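Local coordinates for molybdopterin biosynthesis protein (Mycobacterium abscessus, PDB 3TCR) that probably binds molybdopterin in the pathway that builds the molybdenum cofactor, at residues V148-L153 with S172-R177; S46-V51 with L66-L71; L128-L133 with A158-S163. All coordinates share one frame; numbering follows the deposited sequence. Where two conformers were deposited one is given.

From the N terminus, interaction 2 closes first: 14 residues, the last two already helical, lie between strand segment 46-51 and helix segment 66-71, whose packing sets the helix against the first strand of the central sheet. Interaction 3 opens next, at 128-133. Before it closes at 158-163, interaction 1 opens at 148-153, and it closes later at 172-177, so interactions 1 and 3 cross. Interaction 3 adds strand 130-131, outermost within this chain on its side, to the sheet that interaction 2 reaches, on the opposite side of the chain's centre. Interaction 1 holds the short helix 149-152 to the start of the last helix, where Val176 also packs on Val67 of interaction 2.

Interaction 1 of 3, residues V148-L153 with S172-R177; sequences VTEAGL and SRAAVR
Glu150 and Ser172 meet at the N-cap of helix 173-196, where the short helix 149-152 leans on the first turn of the long C-terminal helix of this alpha/beta fold. The two helices fit closely because the facing residues are small. The methyl of Ala175 fills a shallow hollow bordered by Val148 CG1, Ala151 CB and the CG methylene of Glu150. Its CB lies 4.1 Å from Glu150 CG and 4.2 Å from Ala151 CB, and the two helices come close at this point, with Ala151 CA and Ala175 CA 5.4 Å apart. In the other direction, the bump is the forked end of Val148. CG1 is anti to the backbone N (chi1 -178°) and reaches the shoulder between Ala174 and Ala175, 3.9 Å from Ala174 CB, while CG2 lies against the same methyl at 4.1 Å. Glu150 chi1 (64°) carries CG toward Ala175 and Ser172, and the bend at chi2 lays the carboxylate alongside Ser172 with OE2 facing OG. Oxygen OE2 accepts from Ser172 OG at 2.5 Å, a length probably less certain than the bond itself. The N-terminal end of helix 173-196 probably adds a favourable electrostatic pull on the acid. On its other face the long helix sets Val176 against Val67 of helix 64-73, and Leu153 packs on Met186 of the second subunit, so this corner also borders the assembly interface. Ser172 OG is used twice: besides giving its proton to Glu150, it caps the helix by accepting from Ala175 N at 3.1 Å, with an N-H...O angle of 158°.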
ATOM      1  N   VAL A 148      10.069  -3.146 -15.130  1.00 27.60           N
ATOM      2  CA  VAL A 148       9.041  -4.072 -15.606  1.00 26.37           C
ATOM      3  C   VAL A 148       7.668  -3.487 -15.243  1.00 27.62           C
ATOM      4  O   VAL A 148       7.133  -3.676 -14.117  1.00 25.23           O
ATOM      5  CB  VAL A 148       9.206  -5.478 -15.012  1.00 25.96           C
ATOM      6  CG1 VAL A 148       8.142  -6.411 -15.577  1.00 24.58           C
ATOM      7  CG2 VAL A 148      10.635  -6.020 -15.235  1.00 24.01           C
ATOM      8  N   THR A 149       7.117  -2.757 -16.208  1.00 28.58           N
ATOM      9  CA  THR A 149       5.919  -1.929 -16.018  1.00 29.06           C
ATOM     10  C   THR A 149       4.725  -2.707 -15.505  1.00 26.65           C
ATOM     11  O   THR A 149       4.029  -2.252 -14.603  1.00 25.97           O
ATOM     12  CB  THR A 149       5.522  -1.275 -17.360  1.00 32.93           C
ATOM     13  OG1 THR A 149       6.624  -0.484 -17.841  1.00 36.49           O
ATOM     14  CG2 THR A 149       4.234  -0.370 -17.203  1.00 34.01           C
ATOM     15  N   GLU A 150       4.477  -3.872 -16.098  1.00 25.91           N
ATOM     16  CA  GLU A 150       3.328  -4.686 -15.725  1.00 24.56           C
ATOM     17  C   GLU A 150       3.463  -5.206 -14.275  1.00 24.01           C
ATOM     18  O   GLU A 150       2.464  -5.577 -13.665  1.00 22.76           O
ATOM     19  CB  GLU A 150       3.087  -5.827 -16.703  1.00 24.02           C
ATOM     20  CG  GLU A 150       4.196  -6.880 -16.792  1.00 25.22           C
ATOM     21  CD  GLU A 150       5.304  -6.551 -17.812  1.00 25.92           C
ATOM     22  OE1 GLU A 150       5.411  -5.376 -18.259  1.00 25.29           O
ATOM     23  OE2 GLU A 150       6.071  -7.491 -18.158  1.00 26.36           O
ATOM     24  N   ALA A 151       4.696  -5.227 -13.753  1.00 21.58           N
ATOM     25  CA  ALA A 151       4.958  -5.591 -12.351  1.00 21.04           C
ATOM     26  C   ALA A 151       4.798  -4.372 -11.405  1.00 20.32           C
ATOM     27  O   ALA A 151       4.132  -4.452 -10.375  1.00 20.53           O
ATOM     28  CB  ALA A 151       6.338  -6.249 -12.206  1.00 18.85           C
ATOM     29  N   GLY A 152       5.325  -3.222 -11.790  1.00 20.29           N
ATOM     30  CA  GLY A 152       5.169  -2.029 -10.990  1.00 19.88           C
ATOM     31  C   GLY A 152       3.728  -1.649 -10.817  1.00 19.85           C
ATOM     32  O   GLY A 152       3.320  -1.139  -9.777  1.00 19.93           O
ATOM     33  N   LEU A 153       2.949  -1.879 -11.860  1.00 20.61           N
ATOM     34  CA  LEU A 153       1.537  -1.515 -11.886  1.00 20.05           C
ATOM     35  C   LEU A 153       0.586  -2.675 -11.486  1.00 19.11           C
ATOM     36  O   LEU A 153      -0.631  -2.484 -11.410  1.00 18.98           O
ATOM     37  CB  LEU A 153       1.191  -1.012 -13.283  1.00 21.27           C
ATOM     38  CG  LEU A 153       1.783   0.336 -13.732  1.00 24.34           C
ATOM     39  CD1 LEU A 153       1.403   0.682 -15.187  1.00 23.68           C
ATOM     40  CD2 LEU A 153       1.292   1.431 -12.794  1.00 25.25           C
ATOM     41  N   SER A 172       3.667 -11.828 -17.449  1.00 28.76           N
ATOM     42  CA  SER A 172       4.818 -11.929 -18.369  1.00 29.67           C
ATOM     43  C   SER A 172       6.010 -12.667 -17.760  1.00 31.68           C
ATOM     44  O   SER A 172       6.131 -12.793 -16.532  1.00 32.93           O
ATOM     45  CB  SER A 172       5.267 -10.538 -18.773  1.00 29.38           C
ATOM     46  OG  SER A 172       5.797  -9.894 -17.639  1.00 29.28           O
ATOM     47  N   ARG A 173       6.913 -13.130 -18.622  1.00 30.94           N
ATOM     48  CA  ARG A 173       8.153 -13.734 -18.159  1.00 29.35           C
ATOM     49  C   ARG A 173       8.961 -12.778 -17.297  1.00 25.79           C
ATOM     50  O   ARG A 173       9.547 -13.196 -16.296  1.00 23.78           O
ATOM     51  CB  ARG A 173       9.020 -14.255 -19.330  1.00 33.49           C
ATOM     52  CG  ARG A 173       8.471 -15.549 -19.952  1.00 37.60           C
ATOM     53  CD  ARG A 173       9.286 -16.037 -21.148  1.00 41.32           C
ATOM     54  NE  ARG A 173      10.588 -16.540 -20.721  1.00 44.27           N
ATOM     55  CZ  ARG A 173      10.832 -17.767 -20.257  1.00 44.83           C
ATOM     56  NH1 ARG A 173       9.857 -18.668 -20.133  1.00 44.28           N
ATOM     57  NH2 ARG A 173      12.076 -18.088 -19.899  1.00 47.40           N
ATOM     58  N   ALA A 174       9.001 -11.508 -17.681  1.00 23.12           N
ATOM     59  CA  ALA A 174       9.812 -10.530 -16.954  1.00 23.07           C
ATOM     60  C   ALA A 174       9.236 -10.331 -15.540  1.00 22.34           C
ATOM     61  O   ALA A 174       9.991 -10.261 -14.580  1.00 22.56           O
ATOM     62  CB  ALA A 174       9.865  -9.201 -17.706  1.00 21.48           C
ATOM     63  N   ALA A 175       7.906 -10.265 -15.441  1.00 20.90           N
ATOM     64  CA  ALA A 175       7.207 -10.116 -14.152  1.00 21.53           C
ATOM     65  C   ALA A 175       7.410 -11.350 -13.290  1.00 20.10           C
ATOM     66  O   ALA A 175       7.665 -11.230 -12.111  1.00 20.18           O
ATOM     67  CB  ALA A 175       5.689  -9.798 -14.335  1.00 20.01           C
ATOM     68  N   VAL A 176       7.320 -12.539 -13.876  1.00 20.64           N
ATOM     69  CA  VAL A 176       7.532 -13.785 -13.103  1.00 20.82           C
ATOM     70  C   VAL A 176       8.974 -13.860 -12.579  1.00 21.97           C
ATOM     71  O   VAL A 176       9.206 -14.260 -11.426  1.00 21.20           O
ATOM     72  CB  VAL A 176       7.248 -15.050 -13.933  1.00 20.69           C
ATOM     73  CG1 VAL A 176       7.911 -16.255 -13.302  1.00 20.01           C
ATOM     74  CG2 VAL A 176       5.740 -15.244 -14.115  1.00 20.18           C
ATOM     75  N   ARG A 177       9.926 -13.447 -13.409  1.00 21.55           N
ATOM     76  CA  ARG A 177      11.328 -13.461 -13.001  0.70 24.07           C
ATOM     77  C   ARG A 177      11.568 -12.553 -11.798  1.00 22.17           C
ATOM     78  O   ARG A 177      12.140 -12.971 -10.797  1.00 19.98           O
ATOM     79  CB  ARG A 177      12.271 -13.058 -14.159  0.70 26.65           C
ATOM     80  CG  ARG A 177      13.128 -14.210 -14.610  0.70 29.62           C
ATOM     81  CD  ARG A 177      13.945 -13.887 -15.871  0.70 31.58           C
ATOM     82  NE  ARG A 177      13.964 -15.030 -16.798  0.70 33.49           N
ATOM     83  CZ  ARG A 177      14.533 -16.201 -16.514  0.70 33.87           C
ATOM     84  NH1 ARG A 177      15.105 -16.392 -15.335  0.70 32.82           N
ATOM     85  NH2 ARG A 177      14.527 -17.181 -17.410  0.70 34.94           N
TER

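Interaction 2 of 3, residues S46-V51 with L66-L71; sequences SLVVIV and LVTELL
In the beta-alpha-beta unit formed by strand 44-51, helix 64-73 and strand 76-84, Val48 of the strand packs against Val67 and Leu71, one turn apart on the helix. The two segments run nearly antiparallel, at 163°, with their axes 9.3 Å apart, as expected of a helix laid over the strand that precedes it. Val48 CG1 is anti to the backbone N (chi1 -175°), which leaves CG2 anti to the carbonyl carbon, beside the N and toward the helix. CG2 does most of the touching: it rests in the dimple between two touching methyls, Leu71 CD1, at 3.6 Å, and Val67 CG1, at 3.8 Å. The other branch, CG1, meets the same Val67 methyl at 4.1 Å, so Val67 CG1 sits over the fork of the valine. No hydrogen bond links the two segments, and the contact is buried. Val67 continues the apolar layer to Val109 of strand 105-109, while Leu71 touches Leu105 and Met180. The polar end of Ser46 is satisfied within the sheet, through a hydrogen bond to the backbone oxygen of Val77, although its OG also lies 3.5 Å from Leu71 CD1.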
ATOM      1  N   SER A  46       3.873 -26.379  -3.104  1.00 19.90           N
ATOM      2  CA  SER A  46       3.371 -25.246  -3.871  1.00 19.24           C
ATOM      3  C   SER A  46       2.462 -25.647  -5.024  1.00 18.62           C
ATOM      4  O   SER A  46       2.530 -26.772  -5.517  1.00 18.14           O
ATOM      5  CB  SER A  46       4.545 -24.430  -4.436  1.00 19.50           C
ATOM      6  OG  SER A  46       5.357 -25.242  -5.267  1.00 20.40           O
ATOM      7  N   LEU A  47       1.609 -24.704  -5.436  1.00 18.54           N
ATOM      8  CA  LEU A  47       0.773 -24.846  -6.625  1.00 19.36           C
ATOM      9  C   LEU A  47       0.790 -23.553  -7.441  1.00 18.89           C
ATOM     10  O   LEU A  47       0.740 -22.454  -6.893  1.00 19.93           O
ATOM     11  CB  LEU A  47      -0.669 -25.180  -6.245  1.00 21.53           C
ATOM     12  CG  LEU A  47      -1.674 -25.410  -7.411  1.00 23.26           C
ATOM     13  CD1 LEU A  47      -1.698 -26.886  -7.798  1.00 25.23           C
ATOM     14  CD2 LEU A  47      -3.056 -24.987  -6.997  1.00 22.44           C
ATOM     15  N   VAL A  48       0.854 -23.699  -8.753  1.00 18.06           N
ATOM     16  CA  VAL A  48       0.806 -22.605  -9.674  1.00 16.65           C
ATOM     17  C   VAL A  48      -0.528 -22.572 -10.372  1.00 16.85           C
ATOM     18  O   VAL A  48      -0.991 -23.593 -10.918  1.00 17.42           O
ATOM     19  CB  VAL A  48       1.899 -22.759 -10.744  1.00 16.86           C
ATOM     20  CG1 VAL A  48       1.924 -21.527 -11.658  1.00 15.48           C
ATOM     21  CG2 VAL A  48       3.236 -22.977 -10.064  1.00 16.19           C
ATOM     22  N   VAL A  49      -1.151 -21.399 -10.363  1.00 16.79           N
ATOM     23  CA  VAL A  49      -2.410 -21.167 -11.056  1.00 16.97           C
ATOM     24  C   VAL A  49      -2.156 -20.169 -12.189  1.00 17.25           C
ATOM     25  O   VAL A  49      -1.851 -19.028 -11.932  1.00 16.75           O
ATOM     26  CB  VAL A  49      -3.487 -20.587 -10.101  1.00 16.52           C
ATOM     27  CG1 VAL A  49      -4.796 -20.342 -10.860  1.00 15.60           C
ATOM     28  CG2 VAL A  49      -3.705 -21.523  -8.911  1.00 16.27           C
ATOM     29  N   ILE A  50      -2.262 -20.616 -13.442  1.00 19.19           N
ATOM     30  CA  ILE A  50      -2.069 -19.742 -14.608  1.00 19.82           C
ATOM     31  C   ILE A  50      -3.413 -19.119 -14.900  1.00 20.23           C
ATOM     32  O   ILE A  50      -4.368 -19.845 -15.151  1.00 20.86           O
ATOM     33  CB  ILE A  50      -1.650 -20.537 -15.860  1.00 20.89           C
ATOM     34  CG1 ILE A  50      -0.288 -21.201 -15.640  1.00 21.68           C
ATOM     35  CG2 ILE A  50      -1.671 -19.645 -17.104  1.00 19.49           C
ATOM     36  CD1 ILE A  50       0.807 -20.243 -15.227  1.00 22.61           C
ATOM     37  N   VAL A  51      -3.502 -17.797 -14.848  1.00 20.28           N
ATOM     38  CA  VAL A  51      -4.758 -17.111 -15.114  1.00 20.59           C
ATOM     39  C   VAL A  51      -4.638 -16.452 -16.478  1.00 22.20           C
ATOM     40  O   VAL A  51      -4.066 -15.369 -16.607  1.00 22.77           O
ATOM     41  CB  VAL A  51      -5.113 -16.042 -14.038  1.00 20.17           C
ATOM     42  CG1 VAL A  51      -6.461 -15.386 -14.385  1.00 19.98           C
ATOM     43  CG2 VAL A  51      -5.128 -16.656 -12.628  1.00 18.33           C
ATOM     44  N   LEU A  66       8.524 -21.491 -16.139  1.00 21.98           N
ATOM     45  CA  LEU A  66       9.494 -20.686 -15.431  1.00 21.98           C
ATOM     46  C   LEU A  66       9.128 -20.595 -13.947  1.00 20.36           C
ATOM     47  O   LEU A  66       9.996 -20.754 -13.116  1.00 19.70           O
ATOM     48  CB  LEU A  66       9.627 -19.313 -16.067  1.00 23.54           C
ATOM     49  CG  LEU A  66      10.621 -18.321 -15.453  1.00 24.32           C
ATOM     50  CD1 LEU A  66      12.054 -18.867 -15.417  1.00 25.88           C
ATOM     51  CD2 LEU A  66      10.546 -17.073 -16.327  1.00 24.85           C
ATOM     52  N   VAL A  67       7.845 -20.416 -13.610  1.00 19.49           N
ATOM     53  CA  VAL A  67       7.434 -20.381 -12.211  1.00 18.91           C
ATOM     54  C   VAL A  67       7.760 -21.728 -11.495  1.00 19.61           C
ATOM     55  O   VAL A  67       8.267 -21.746 -10.368  1.00 18.67           O
ATOM     56  CB  VAL A  67       5.922 -20.058 -12.021  1.00 18.89           C
ATOM     57  CG1 VAL A  67       5.570 -19.999 -10.535  1.00 17.33           C
ATOM     58  CG2 VAL A  67       5.507 -18.749 -12.699  1.00 18.35           C
ATOM     59  N   THR A  68       7.445 -22.837 -12.159  1.00 19.85           N
ATOM     60  CA  THR A  68       7.742 -24.199 -11.669  1.00 20.45           C
ATOM     61  C   THR A  68       9.220 -24.376 -11.377  1.00 20.58           C
ATOM     62  O   THR A  68       9.585 -24.832 -10.298  1.00 19.31           O
ATOM     63  CB  THR A  68       7.304 -25.243 -12.728  1.00 21.15           C
ATOM     64  OG1 THR A  68       5.878 -25.312 -12.719  1.00 22.27           O
ATOM     65  CG2 THR A  68       7.839 -26.599 -12.425  1.00 23.78           C
ATOM     66  N   GLU A  69      10.073 -23.994 -12.334  1.00 21.21           N
ATOM     67  CA  GLU A  69      11.486 -24.184 -12.126  0.50 22.23           C
ATOM     68  C   GLU A  69      11.989 -23.237 -11.011  1.00 21.70           C
ATOM     69  O   GLU A  69      12.765 -23.655 -10.191  1.00 21.50           O
ATOM     70  CB  GLU A  69      12.271 -24.104 -13.429  0.50 23.56           C
ATOM     71  CG  GLU A  69      13.674 -24.694 -13.321  0.50 25.30           C
ATOM     72  CD  GLU A  69      13.724 -26.165 -12.864  0.50 26.23           C
ATOM     73  OE1 GLU A  69      12.713 -26.918 -12.916  0.50 25.08           O
ATOM     74  OE2 GLU A  69      14.825 -26.578 -12.461  0.50 27.91           O
ATOM     75  N   LEU A  70      11.515 -21.995 -10.934  1.00 20.84           N
ATOM     76  CA  LEU A  70      11.986 -21.131  -9.834  1.00 20.42           C
ATOM     77  C   LEU A  70      11.521 -21.624  -8.462  1.00 20.92           C
ATOM     78  O   LEU A  70      12.266 -21.539  -7.493  1.00 21.97           O
ATOM     79  CB  LEU A  70      11.599 -19.678 -10.048  1.00 20.02           C
ATOM     80  CG  LEU A  70      12.331 -18.992 -11.213  1.00 20.72           C
ATOM     81  CD1 LEU A  70      11.589 -17.747 -11.652  1.00 18.55           C
ATOM     82  CD2 LEU A  70      13.836 -18.702 -10.900  1.00 20.90           C
ATOM     83  N   LEU A  71      10.305 -22.149  -8.375  1.00 21.05           N
ATOM     84  CA  LEU A  71       9.827 -22.764  -7.138  1.00 21.67           C
ATOM     85  C   LEU A  71      10.709 -23.924  -6.747  1.00 23.01           C
ATOM     86  O   LEU A  71      11.142 -24.012  -5.592  1.00 24.35           O
ATOM     87  CB  LEU A  71       8.363 -23.252  -7.262  1.00 20.73           C
ATOM     88  CG  LEU A  71       7.263 -22.175  -7.201  1.00 19.80           C
ATOM     89  CD1 LEU A  71       5.905 -22.739  -7.626  1.00 18.62           C
ATOM     90  CD2 LEU A  71       7.191 -21.523  -5.825  1.00 18.75           C
TER

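Interaction 3 of 3, residues L128-L133 with A158-S163; sequences LDRELL and AGISGS
Two successive residues, Asp129 and Arg130, share Ile160 opposite them, a classic beta bulge where strand 130-131, outermost of this chain's sheet on that side, pairs antiparallel with strand 158-161. Ile160 O takes Asp129 N at 2.8 Å and, weakly, Arg130 N. In return Ile160 N donates to Arg130 O at 3.0 Å. Beyond the bulge Leu132 N reaches Ala158 O at 2.8 Å. The Asp129 side chain grips the chain where strand 158-161 ends: OD2 accepts from Gly162 N at 2.8 Å, with an N-H...O angle of 163°. The two methyls of Leu128 spread along one side of the Ala158-Gly159 backbone, CD2 3.8 Å from Gly159 CA. Leu128 CD1 and Arg130 O occupy the place a side chain on Gly159 would take, and the CA atoms of Gly159 and Glu131 approach to 4.1 Å. Leu132 crosses Ile160 with CD1 4.1 Å from CG1. Farther out, Leu165 of strand 164-169 supports both Leu132 and Ile160, and Ser161 OG bonds to Leu127 O. Arg130 extends to the third subunit, where it forms a salt bridge with Glu122. Backbone bonds thus carry the pairing, and the Asp129 carboxylate probably helps hold the turn that follows by satisfying Gly162 N.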
ATOM      1  N   LEU A 128      -8.859 -14.141   1.538  1.00 18.62           N
ATOM      2  CA  LEU A 128      -7.736 -13.924   2.451  1.00 19.68           C
ATOM      3  C   LEU A 128      -8.233 -13.748   3.880  1.00 20.96           C
ATOM      4  O   LEU A 128      -9.088 -12.916   4.104  1.00 23.38           O
ATOM      5  CB  LEU A 128      -6.932 -12.700   2.007  1.00 18.40           C
ATOM      6  CG  LEU A 128      -6.282 -12.786   0.615  1.00 18.11           C
ATOM      7  CD1 LEU A 128      -5.455 -11.534   0.274  1.00 17.36           C
ATOM      8  CD2 LEU A 128      -5.432 -14.046   0.472  1.00 16.44           C
ATOM      9  N   ASP A 129      -7.730 -14.525   4.828  1.00 21.67           N
ATOM     10  CA  ASP A 129      -8.045 -14.305   6.245  1.00 23.24           C
ATOM     11  C   ASP A 129      -7.260 -13.115   6.781  1.00 23.81           C
ATOM     12  O   ASP A 129      -7.701 -12.449   7.734  1.00 25.10           O
ATOM     13  CB  ASP A 129      -7.692 -15.541   7.096  1.00 24.96           C
ATOM     14  CG  ASP A 129      -8.459 -16.760   6.680  1.00 25.99           C
ATOM     15  OD1 ASP A 129      -9.702 -16.740   6.702  1.00 28.55           O
ATOM     16  OD2 ASP A 129      -7.814 -17.737   6.302  1.00 28.17           O
ATOM     17  N   ARG A 130      -6.049 -12.929   6.246  1.00 23.17           N
ATOM     18  CA  ARG A 130      -5.279 -11.714   6.509  0.50 23.26           C
ATOM     19  C   ARG A 130      -4.372 -11.380   5.320  1.00 22.86           C
ATOM     20  O   ARG A 130      -3.734 -12.232   4.740  1.00 23.16           O
ATOM     21  CB  ARG A 130      -4.498 -11.764   7.852  0.50 22.86           C
ATOM     22  CG  ARG A 130      -3.351 -12.746   7.981  0.50 21.80           C
ATOM     23  CD  ARG A 130      -2.855 -12.831   9.446  0.50 22.08           C
ATOM     24  NE  ARG A 130      -3.873 -12.310  10.381  0.50 23.14           N
ATOM     25  CZ  ARG A 130      -3.781 -12.270  11.710  0.50 22.97           C
ATOM     26  NH1 ARG A 130      -2.727 -12.779  12.321  0.50 23.39           N
ATOM     27  NH2 ARG A 130      -4.756 -11.742  12.424  0.50 22.55           N
ATOM     28  N   GLU A 131      -4.354 -10.108   4.951  1.00 22.88           N
ATOM     29  CA  GLU A 131      -3.532  -9.645   3.844  1.00 23.54           C
ATOM     30  C   GLU A 131      -2.099  -9.405   4.294  1.00 23.25           C
ATOM     31  O   GLU A 131      -1.839  -9.116   5.480  1.00 23.87           O
ATOM     32  CB  GLU A 131      -4.110  -8.373   3.166  1.00 26.21           C
ATOM     33  CG  GLU A 131      -4.290  -7.155   4.064  1.00 30.54           C
ATOM     34  CD  GLU A 131      -5.051  -5.985   3.400  1.00 34.40           C
ATOM     35  OE1 GLU A 131      -5.544  -6.143   2.234  1.00 33.97           O
ATOM     36  OE2 GLU A 131      -5.158  -4.907   4.071  1.00 35.36           O
ATOM     37  N   LEU A 132      -1.173  -9.528   3.337  1.00 21.19           N
ATOM     38  CA  LEU A 132       0.243  -9.287   3.560  1.00 20.61           C
ATOM     39  C   LEU A 132       0.681  -8.281   2.524  1.00 20.53           C
ATOM     40  O   LEU A 132       1.273  -8.618   1.468  1.00 20.00           O
ATOM     41  CB  LEU A 132       1.050 -10.589   3.456  1.00 20.10           C
ATOM     42  CG  LEU A 132       0.763 -11.583   4.591  1.00 20.06           C
ATOM     43  CD1 LEU A 132       1.309 -12.985   4.319  1.00 18.31           C
ATOM     44  CD2 LEU A 132       1.302 -11.025   5.914  1.00 20.73           C
ATOM     45  N   LEU A 133       0.357  -7.037   2.828  1.00 21.07           N
ATOM     46  CA  LEU A 133       0.598  -5.934   1.937  1.00 21.25           C
ATOM     47  C   LEU A 133       2.072  -5.828   1.613  1.00 20.88           C
ATOM     48  O   LEU A 133       2.445  -5.468   0.497  1.00 21.48           O
ATOM     49  CB  LEU A 133       0.099  -4.623   2.555  1.00 22.38           C
ATOM     50  CG  LEU A 133      -1.401  -4.340   2.497  1.00 22.90           C
ATOM     51  CD1 LEU A 133      -1.739  -3.058   3.284  1.00 23.62           C
ATOM     52  CD2 LEU A 133      -1.844  -4.242   1.046  1.00 21.65           C
ATOM     53  N   ALA A 158      -1.780 -10.248  -1.850  1.00 16.59           N
ATOM     54  CA  ALA A 158      -1.097 -11.346  -1.186  1.00 16.08           C
ATOM     55  C   ALA A 158      -1.620 -11.507   0.228  1.00 16.33           C
ATOM     56  O   ALA A 158      -1.975 -10.521   0.891  1.00 17.34           O
ATOM     57  CB  ALA A 158       0.416 -11.127  -1.167  1.00 14.96           C
ATOM     58  N   GLY A 159      -1.637 -12.741   0.709  1.00 15.77           N
ATOM     59  CA  GLY A 159      -2.132 -13.017   2.056  1.00 16.75           C
ATOM     60  C   GLY A 159      -2.203 -14.493   2.400  1.00 16.81           C
ATOM     61  O   GLY A 159      -1.727 -15.335   1.612  1.00 15.14           O
ATOM     62  N   ILE A 160      -2.770 -14.787   3.591  1.00 17.41           N
ATOM     63  CA  ILE A 160      -2.915 -16.149   4.092  1.00 17.43           C
ATOM     64  C   ILE A 160      -4.378 -16.506   3.960  1.00 18.24           C
ATOM     65  O   ILE A 160      -5.244 -15.736   4.377  1.00 20.09           O
ATOM     66  CB  ILE A 160      -2.526 -16.299   5.577  1.00 18.63           C
ATOM     67  CG1 ILE A 160      -1.065 -15.899   5.831  1.00 19.44           C
ATOM     68  CG2 ILE A 160      -2.768 -17.720   6.104  1.00 17.81           C
ATOM     69  CD1 ILE A 160      -0.053 -16.735   5.062  1.00 18.89           C
ATOM     70  N   SER A 161      -4.646 -17.670   3.369  1.00 17.70           N
ATOM     71  CA  SER A 161      -5.961 -18.250   3.340  1.00 17.87           C
ATOM     72  C   SER A 161      -5.852 -19.664   3.923  1.00 17.65           C
ATOM     73  O   SER A 161      -5.162 -20.508   3.360  1.00 16.53           O
ATOM     74  CB  SER A 161      -6.461 -18.296   1.895  1.00 18.22           C
ATOM     75  OG  SER A 161      -7.809 -18.714   1.807  1.00 18.57           O
ATOM     76  N   GLY A 162      -6.524 -19.917   5.046  1.00 17.69           N
ATOM     77  CA  GLY A 162      -6.368 -21.190   5.729  1.00 18.24           C
ATOM     78  C   GLY A 162      -4.912 -21.370   6.177  1.00 18.63           C
ATOM     79  O   GLY A 162      -4.397 -20.578   6.988  1.00 18.74           O
ATOM     80  N   SER A 163      -4.249 -22.420   5.682  1.00 17.96           N
ATOM     81  CA  SER A 163      -2.811 -22.622   5.960  1.00 17.62           C
ATOM     82  C   SER A 163      -1.935 -22.261   4.760  1.00 17.51           C
ATOM     83  O   SER A 163      -0.727 -22.543   4.775  1.00 18.37           O
ATOM     84  CB  SER A 163      -2.520 -24.067   6.360  1.00 18.13           C
ATOM     85  OG  SER A 163      -2.620 -24.985   5.275  1.00 17.36           O
TER
HETATM   86  O   HOH W   1      -5.321 -18.459   8.578  1.00 28.37           O